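Local atomic coordinates of putative oxidoreductase molybdopterin-binding subunit (PDB entry 4ZOH), a protein that probably serves as the molybdopterin-binding subunit of a molybdenum oxidoreductase of the xanthine dehydrogenase and aldehyde oxidase family, carrying a pterin cytosine dinucleotide cofactor. Residues 275-287 with 314-328. Numbering follows the deposited sequence.
Sequences IRGTLIANLGAPY and ADIDAYAVHTNITPT
N282 and T323 meet where two parallel strands, 272-282 and 313-321, pass into loops; with helix 288-304 between them in sequence they form a beta-alpha-beta unit of the molybdopterin-binding domain. From I275 to L283 the backbones alternate as donor and acceptor in regular parallel pairing. L279, A281, A318 and A320 lie on the face that helix 288-304 covers. There L279 CB packs on I316 CG2 at 4.0 Å, while L279 also packs against V302 of the helix and the small A281 against V298. L283, just past the strand, rests its CD1 on A320 CB.

The other face carries T278, D317 and Y319. T278 and D317 run alongside each other from neighbouring strands, OG1 of the threonine 4.1 Å from D317 CB, and T278 CG2 meets Y319 CE1 obliquely at 4.0 Å. The tyrosine ring also stacks with H132, whose NE2 hydrogen-bonds D317 OD1.

Where the strands end, side-chain bonds join the backbone ones. The N282 amide crosses the T323 side chain at about a right angle, carried there by a CG anti to the backbone N (chi1 -171°). Its OD1 takes the T323 hydroxyl at 2.8 Å from OG1, in the carbonyl plane on a lone pair, and also accepts from G284 N, closing an Asx turn; two bonds thus grip OD1. G284, at positive phi and with no side chain, brings its CA to 3.4 Å from I325 O. H322 turns its ring so that ND1 donates to G284 O in the ring plane (3.0 Å), while P286 CB lies over one ring face in a CH-pi contact. P327 CG packs 3.5 Å from Y287 CB. T328 suits its place by tying its loop to the other segment: its OG1 donates to N282 O and also hydrogen-bonds R159, and its N donates to L283 O at 2.9 Å.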
loop_
_atom_site.group_PDB
_atom_site.type_symbol
_atom_site.label_atom_id
_atom_site.label_comp_id
_atom_site.label_asym_id
_atom_site.label_seq_id
_atom_site.Cartn_x
_atom_site.Cartn_y
_atom_site.Cartn_z
ATOM N N ILE A 275 20.745 21.403 49.778
ATOM C CA ILE A 275 19.836 22.254 48.968
ATOM C C ILE A 275 18.379 22.207 49.443
ATOM O O ILE A 275 17.860 21.182 49.761
ATOM C CB ILE A 275 19.655 21.738 47.516
ATOM C CG1 ILE A 275 20.895 21.065 46.994
ATOM C CG2 ILE A 275 19.157 22.876 46.632
ATOM C CD1 ILE A 275 21.902 22.055 46.502
ATOM N N ARG A 276 17.701 23.322 49.373
ATOM C CA ARG A 276 16.274 23.265 49.471
ATOM C C ARG A 276 15.677 24.249 48.538
ATOM O O ARG A 276 16.344 25.251 48.131
ATOM C CB ARG A 276 15.803 23.584 50.886
ATOM C CG ARG A 276 16.311 24.871 51.461
ATOM C CD ARG A 276 16.182 24.802 52.990
ATOM N NE ARG A 276 16.582 26.092 53.510
ATOM C CZ ARG A 276 16.867 26.376 54.781
ATOM N NH1 ARG A 276 16.768 25.449 55.744
ATOM N NH2 ARG A 276 17.232 27.632 55.063
ATOM N N GLY A 277 14.406 23.973 48.231
ATOM C CA GLY A 277 13.548 24.961 47.599
ATOM C C GLY A 277 12.339 24.344 46.881
ATOM O O GLY A 277 11.847 23.274 47.246
ATOM N N THR A 278 11.863 25.059 45.880
ATOM C CA THR A 278 10.599 24.775 45.292
ATOM C C THR A 278 10.836 24.574 43.766
ATOM O O THR A 278 11.364 25.479 43.077
ATOM C CB THR A 278 9.668 25.970 45.546
ATOM O OG1 THR A 278 9.554 26.147 46.968
ATOM C CG2 THR A 278 8.310 25.743 44.950
ATOM N N LEU A 279 10.440 23.402 43.267
ATOM C CA LEU A 279 10.431 23.127 41.792
ATOM C C LEU A 279 9.055 23.327 41.214
ATOM O O LEU A 279 8.104 22.596 41.603
ATOM C CB LEU A 279 10.939 21.678 41.527
ATOM C CG LEU A 279 10.937 21.246 40.044
ATOM C CD1 LEU A 279 12.053 21.967 39.263
ATOM C CD2 LEU A 279 11.003 19.732 39.902
ATOM N N ILE A 280 8.888 24.267 40.287
ATOM C CA ILE A 280 7.600 24.361 39.604
ATOM C C ILE A 280 7.608 23.905 38.100
ATOM O O ILE A 280 8.213 24.602 37.218
ATOM C CB ILE A 280 7.021 25.780 39.683
ATOM C CG1 ILE A 280 6.654 26.136 41.143
ATOM C CG2 ILE A 280 5.729 25.852 38.884
ATOM C CD1 ILE A 280 6.502 27.635 41.354
ATOM N N ALA A 281 6.874 22.828 37.786
ATOM C CA ALA A 281 6.819 22.272 36.405
ATOM C C ALA A 281 5.497 22.569 35.729
ATOM O O ALA A 281 4.444 22.486 36.364
ATOM C CB ALA A 281 7.096 20.788 36.432
ATOM N N ASN A 282 5.550 23.062 34.488
ATOM C CA ASN A 282 4.375 23.441 33.742
ATOM C C ASN A 282 3.855 22.268 32.843
ATOM O O ASN A 282 4.468 21.941 31.812
ATOM C CB ASN A 282 4.672 24.698 32.941
ATOM C CG ASN A 282 3.440 25.274 32.299
ATOM O OD1 ASN A 282 2.474 24.577 32.157
ATOM N ND2 ASN A 282 3.505 26.511 31.837
ATOM N N LEU A 283 2.788 21.597 33.275
ATOM C CA LEU A 283 2.163 20.554 32.447
ATOM C C LEU A 283 1.353 21.010 31.273
ATOM O O LEU A 283 0.976 20.171 30.427
ATOM C CB LEU A 283 1.299 19.660 33.273
ATOM C CG LEU A 283 1.988 18.895 34.374
ATOM C CD1 LEU A 283 0.994 17.994 35.084
ATOM C CD2 LEU A 283 3.205 18.088 33.923
ATOM N N GLY A 284 1.085 22.316 31.187
ATOM C CA GLY A 284 0.105 22.850 30.220
ATOM C C GLY A 284 -1.277 22.160 30.461
ATOM O O GLY A 284 -1.543 21.712 31.554
ATOM N N ALA A 285 -2.131 22.049 29.440
ATOM C CA ALA A 285 -3.572 21.634 29.622
ATOM C C ALA A 285 -3.783 20.194 30.064
ATOM O O ALA A 285 -2.894 19.328 29.894
ATOM C CB ALA A 285 -4.405 21.965 28.374
ATOM N N PRO A 286 -4.919 19.916 30.745
ATOM C CA PRO A 286 -5.038 18.535 31.195
ATOM C C PRO A 286 -5.368 17.541 30.025
ATOM O O PRO A 286 -6.495 17.275 29.798
ATOM C CB PRO A 286 -6.198 18.576 32.219
ATOM C CG PRO A 286 -6.907 19.884 31.954
ATOM C CD PRO A 286 -6.029 20.790 31.183
ATOM N N TYR A 287 -4.392 16.992 29.322
ATOM C CA TYR A 287 -4.646 15.899 28.417
ATOM C C TYR A 287 -4.063 14.723 29.135
ATOM O O TYR A 287 -2.879 14.725 29.426
ATOM C CB TYR A 287 -4.038 16.179 27.027
ATOM C CG TYR A 287 -4.048 14.982 26.055
ATOM C CD1 TYR A 287 -5.238 14.281 25.796
ATOM C CD2 TYR A 287 -2.869 14.606 25.339
ATOM C CE1 TYR A 287 -5.277 13.233 24.880
ATOM C CE2 TYR A 287 -2.881 13.541 24.440
ATOM C CZ TYR A 287 -4.097 12.861 24.203
ATOM O OH TYR A 287 -4.207 11.820 23.335
ATOM N N ALA A 314 18.734 17.247 51.415
ATOM C CA ALA A 314 17.958 18.182 50.574
ATOM C C ALA A 314 16.464 18.116 50.883
ATOM O O ALA A 314 15.951 17.091 51.290
ATOM C CB ALA A 314 18.190 17.859 49.083
ATOM N N ASP A 315 15.773 19.167 50.557
ATOM C CA ASP A 315 14.380 19.270 50.838
ATOM C C ASP A 315 13.776 20.081 49.688
ATOM O O ASP A 315 13.924 21.282 49.690
ATOM C CB ASP A 315 14.184 19.994 52.210
ATOM C CG ASP A 315 12.674 20.136 52.631
ATOM O OD1 ASP A 315 11.764 20.053 51.765
ATOM O OD2 ASP A 315 12.394 20.336 53.843
ATOM N N ILE A 316 13.095 19.426 48.722
ATOM C CA ILE A 316 12.560 20.127 47.504
ATOM C C ILE A 316 11.063 19.961 47.397
ATOM O O ILE A 316 10.538 18.872 47.439
ATOM C CB ILE A 316 13.197 19.586 46.173
ATOM C CG1 ILE A 316 14.751 19.685 46.272
ATOM C CG2 ILE A 316 12.655 20.356 44.947
ATOM C CD1 ILE A 316 15.299 21.092 46.122
ATOM N N ASP A 317 10.388 21.064 47.241
ATOM C CA ASP A 317 8.958 21.050 47.234
ATOM C C ASP A 317 8.599 21.039 45.738
ATOM O O ASP A 317 8.809 22.050 45.047
ATOM C CB ASP A 317 8.411 22.303 47.983
ATOM C CG ASP A 317 6.847 22.291 48.140
ATOM O OD1 ASP A 317 6.271 21.206 48.241
ATOM O OD2 ASP A 317 6.214 23.376 48.194
ATOM N N ALA A 318 8.143 19.874 45.231
ATOM C CA ALA A 318 7.793 19.714 43.753
ATOM C C ALA A 318 6.311 19.913 43.366
ATOM O O ALA A 318 5.438 19.201 43.857
ATOM C CB ALA A 318 8.301 18.367 43.220
ATOM N N TYR A 319 6.059 20.867 42.491
ATOM C CA TYR A 319 4.771 21.076 41.839
ATOM C C TYR A 319 4.754 20.750 40.320
ATOM O O TYR A 319 5.673 21.158 39.587
ATOM C CB TYR A 319 4.370 22.542 41.937
ATOM C CG TYR A 319 4.029 22.995 43.320
ATOM C CD1 TYR A 319 5.070 23.405 44.206
ATOM C CD2 TYR A 319 2.681 23.034 43.774
ATOM C CE1 TYR A 319 4.790 23.824 45.488
ATOM C CE2 TYR A 319 2.381 23.481 45.082
ATOM C CZ TYR A 319 3.443 23.859 45.916
ATOM O OH TYR A 319 3.263 24.302 47.172
ATOM N N ALA A 320 3.715 20.022 39.868
ATOM C CA ALA A 320 3.386 19.922 38.461
ATOM C C ALA A 320 1.996 20.529 38.309
ATOM O O ALA A 320 1.001 19.995 38.809
ATOM C CB ALA A 320 3.464 18.447 37.986
ATOM N N VAL A 321 1.920 21.611 37.560
ATOM C CA VAL A 321 0.760 22.427 37.504
ATOM C C VAL A 321 0.256 22.559 36.094
ATOM O O VAL A 321 1.079 22.819 35.246
ATOM C CB VAL A 321 1.108 23.874 37.959
ATOM C CG1 VAL A 321 -0.160 24.622 38.410
ATOM C CG2 VAL A 321 2.048 23.828 39.145
ATOM N N HIS A 322 -1.082 22.525 35.864
ATOM C CA HIS A 322 -1.692 22.877 34.542
ATOM C C HIS A 322 -1.666 24.341 34.241
ATOM O O HIS A 322 -1.726 25.153 35.167
ATOM C CB HIS A 322 -3.171 22.431 34.499
ATOM C CG HIS A 322 -3.334 20.962 34.664
ATOM N ND1 HIS A 322 -2.866 20.066 33.723
ATOM C CD2 HIS A 322 -3.837 20.223 35.674
ATOM C CE1 HIS A 322 -3.130 18.831 34.129
ATOM N NE2 HIS A 322 -3.731 18.894 35.304
ATOM N N THR A 323 -1.607 24.692 32.960
ATOM C CA THR A 323 -1.840 26.049 32.534
ATOM C C THR A 323 -2.582 25.899 31.193
ATOM O O THR A 323 -2.577 24.821 30.614
ATOM C CB THR A 323 -0.490 26.901 32.360
ATOM O OG1 THR A 323 0.361 26.306 31.350
ATOM C CG2 THR A 323 0.305 27.005 33.665
ATOM N N ASN A 324 -3.129 26.988 30.658
ATOM C CA ASN A 324 -3.861 26.982 29.387
ATOM C C ASN A 324 -2.991 26.973 28.147
ATOM O O ASN A 324 -3.151 27.855 27.289
ATOM C CB ASN A 324 -4.888 28.125 29.324
ATOM C CG ASN A 324 -6.027 27.916 30.308
ATOM O OD1 ASN A 324 -6.045 28.539 31.368
ATOM N ND2 ASN A 324 -6.953 26.972 29.983
ATOM N N ILE A 325 -2.080 25.968 28.056
ATOM C CA ILE A 325 -1.240 25.794 26.857
ATOM C C ILE A 325 -1.157 24.345 26.509
ATOM O O ILE A 325 -1.536 23.387 27.319
ATOM C CB ILE A 325 0.200 26.398 27.024
ATOM C CG1 ILE A 325 0.971 25.627 28.107
ATOM C CG2 ILE A 325 0.140 27.890 27.297
ATOM C CD1 ILE A 325 2.387 26.140 28.316
ATOM N N THR A 326 -0.668 24.159 25.298
ATOM C CA THR A 326 -0.404 22.827 24.766
ATOM C C THR A 326 0.074 21.876 25.879
ATOM O O THR A 326 1.076 22.161 26.556
ATOM C CB THR A 326 0.726 22.926 23.684
ATOM O OG1 THR A 326 0.402 23.971 22.783
ATOM C CG2 THR A 326 0.778 21.655 22.948
ATOM N N PRO A 327 -0.571 20.715 26.065
ATOM C CA PRO A 327 0.018 19.875 27.100
ATOM C C PRO A 327 1.525 19.496 26.878
ATOM O O PRO A 327 1.910 19.140 25.766
ATOM C CB PRO A 327 -0.844 18.597 27.013
ATOM C CG PRO A 327 -2.133 19.057 26.405
ATOM C CD PRO A 327 -1.641 19.999 25.360
ATOM N N THR A 328 2.303 19.445 27.950
ATOM C CA THR A 328 3.742 19.250 27.927
ATOM C C THR A 328 4.002 17.740 27.810
ATOM O O THR A 328 3.254 16.953 28.371
ATOM C CB THR A 328 4.344 19.789 29.259
ATOM O OG1 THR A 328 3.841 21.126 29.491
ATOM C CG2 THR A 328 5.968 19.773 29.191
HETATM O O HOH W 1 1.462 17.553 30.412
#